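Local coordinates for extracellular protein 11-1 (Passalora fulva, PDB 6ZUS) that is a secreted fungal effector, probably recognised as an avirulence protein by resistant plants, from a structurally conserved effector family, and binds zinc, at residues K12-F17 against T73-V78. Numbering follows the deposited sequence.
With ZN (zinc ion), chain G.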
# COMPACT_ATOMS: atom_id res chain seq x y z
N LYS A 12 0.47 1.47 1.18
CA LYS A 12 0.18 2.53 0.20
C LYS A 12 0.24 1.96 -1.22
O LYS A 12 1.21 1.22 -1.55
CB LYS A 12 1.12 3.72 0.40
CG LYS A 12 0.84 4.87 -0.54
CD LYS A 12 1.43 6.15 -0.08
CE LYS A 12 2.86 6.35 -0.46
NZ LYS A 12 3.14 7.81 -0.59
N TRP A 13 -0.83 2.22 -1.93
CA TRP A 13 -1.05 1.86 -3.35
C TRP A 13 -0.70 3.09 -4.18
O TRP A 13 -1.19 4.21 -3.86
CB TRP A 13 -2.49 1.46 -3.54
CG TRP A 13 -2.82 1.01 -4.91
CD1 TRP A 13 -2.92 -0.28 -5.35
CD2 TRP A 13 -3.20 1.86 -6.01
NE1 TRP A 13 -3.32 -0.29 -6.65
CE2 TRP A 13 -3.48 0.99 -7.10
CE3 TRP A 13 -3.35 3.24 -6.19
CZ2 TRP A 13 -3.89 1.47 -8.34
CZ3 TRP A 13 -3.73 3.72 -7.43
CH2 TRP A 13 -3.99 2.84 -8.48
N VAL A 14 0.13 2.94 -5.19
CA VAL A 14 0.66 4.10 -5.95
C VAL A 14 0.48 3.88 -7.45
O VAL A 14 0.84 2.80 -7.94
CB VAL A 14 2.13 4.42 -5.60
CG1 VAL A 14 2.56 5.71 -6.28
CG2 VAL A 14 2.39 4.49 -4.09
N HIS A 15 -0.03 4.90 -8.14
CA HIS A 15 0.05 5.03 -9.62
C HIS A 15 0.87 6.29 -9.94
O HIS A 15 0.38 7.39 -9.64
CB HIS A 15 -1.35 5.04 -10.27
CG HIS A 15 -1.24 4.99 -11.76
ND1 HIS A 15 -2.24 5.37 -12.63
CD2 HIS A 15 -0.21 4.63 -12.55
CE1 HIS A 15 -1.84 5.20 -13.86
NE2 HIS A 15 -0.62 4.79 -13.85
N GLN A 16 2.08 6.12 -10.47
CA GLN A 16 2.94 7.21 -10.96
C GLN A 16 2.88 7.20 -12.48
O GLN A 16 3.15 6.15 -13.12
CB GLN A 16 4.38 7.07 -10.46
CG GLN A 16 5.30 8.22 -10.91
CD GLN A 16 6.71 8.11 -10.37
OE1 GLN A 16 7.00 7.28 -9.47
NE2 GLN A 16 7.57 8.91 -10.97
N PHE A 17 2.55 8.32 -13.07
CA PHE A 17 2.47 8.44 -14.55
C PHE A 17 2.73 9.89 -15.00
O PHE A 17 2.74 10.81 -14.19
CB PHE A 17 1.11 7.95 -15.02
CG PHE A 17 -0.07 8.66 -14.40
CD1 PHE A 17 -0.55 8.30 -13.14
CD2 PHE A 17 -0.70 9.71 -15.08
CE1 PHE A 17 -1.63 8.98 -12.56
CE2 PHE A 17 -1.79 10.35 -14.52
CZ PHE A 17 -2.27 9.97 -13.28
N THR A 73 4.82 14.92 -13.90
CA THR A 73 4.70 13.63 -13.19
C THR A 73 3.55 13.76 -12.19
O THR A 73 3.61 14.71 -11.32
CB THR A 73 5.98 13.24 -12.45
OG1 THR A 73 6.95 12.98 -13.45
CG2 THR A 73 5.78 11.99 -11.61
N CYS A 74 2.63 12.81 -12.25
CA CYS A 74 1.54 12.64 -11.29
C CYS A 74 1.84 11.43 -10.42
O CYS A 74 2.21 10.37 -10.97
CB CYS A 74 0.19 12.38 -11.94
SG CYS A 74 -0.22 13.72 -13.06
N ILE A 75 1.62 11.57 -9.12
CA ILE A 75 1.68 10.40 -8.20
C ILE A 75 0.35 10.37 -7.46
O ILE A 75 0.08 11.33 -6.72
CB ILE A 75 2.90 10.42 -7.27
CG1 ILE A 75 4.20 10.49 -8.08
CG2 ILE A 75 2.85 9.20 -6.34
CD1 ILE A 75 5.42 10.84 -7.25
N CYS A 76 -0.51 9.42 -7.80
CA CYS A 76 -1.85 9.25 -7.21
C CYS A 76 -1.77 8.05 -6.28
O CYS A 76 -1.29 7.00 -6.71
CB CYS A 76 -2.89 9.08 -8.31
SG CYS A 76 -2.83 10.56 -9.36
N SER A 77 -2.11 8.22 -5.00
CA SER A 77 -1.85 7.15 -4.02
C SER A 77 -3.01 7.11 -3.04
O SER A 77 -3.78 8.10 -2.91
CB SER A 77 -0.54 7.34 -3.33
OG SER A 77 -0.55 8.56 -2.58
N VAL A 78 -3.17 5.95 -2.43
CA VAL A 78 -4.13 5.82 -1.29
C VAL A 78 -3.42 4.97 -0.23
O VAL A 78 -2.76 3.96 -0.60
CB VAL A 78 -5.48 5.27 -1.76
CG1 VAL A 78 -5.39 3.91 -2.44
CG2 VAL A 78 -6.47 5.26 -0.63
ZN ZN G . -4.17 5.80 -12.14
O HOH W 1 -5.43 3.94 -12.50
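Trp13, His15 and Phe17 pair with Val78, Cys76 and Cys74 as three successive hydrogen-bonded pairs of an antiparallel ladder, the segment axes running at 164° and approaching to 4.7 Å. Each pair closes a two-bond ring, six bonds in all; the one from His15 N to Cys76 O, at 2.8 Å, is almost straight (178° at the hydrogen). Val14 with Ser77 and Gln16 with Ile75 are the intervening non-hydrogen-bonded pairs.

On the face of Trp13, His15 and Phe17, the Phe17 ring bridges two half-cystines. Its CG lies between the backbone N and the carbonyl carbon, and the ring reaches across the ladder. Cys74 CB sits over one ring face in a CH-pi contact, 3.8 Å from the centroid and 18° off the normal, while Cys76 SG approaches obliquely, 3.8 Å from Phe17 CE1. Phe17 CD1 also lies over the centre of the imidazole of His15, whose ND1 binds a zinc ion at 2.0 Å; a water is a second ligand. On the other face, Val14 CG1 meets Ile75 CG2 at 3.5 Å, and the Gln16 and Ile75 side chains lie side by side, pointing the same way, with Gln16 CG 3.8 Å from Ile75 CG1.

This pairing joins strands 6-20 and 71-86, the two central strands of a four-stranded antiparallel sheet. Leu34 of helix 31-40 touches Trp13 and Cys76. Six backbone bonds thus set the register, while disulfides Cys74-Cys25 and Cys76-Cys29 tie the face carrying Phe17 covalently to the chain preceding that helix, and His15 on the same face offers ND1 to zinc.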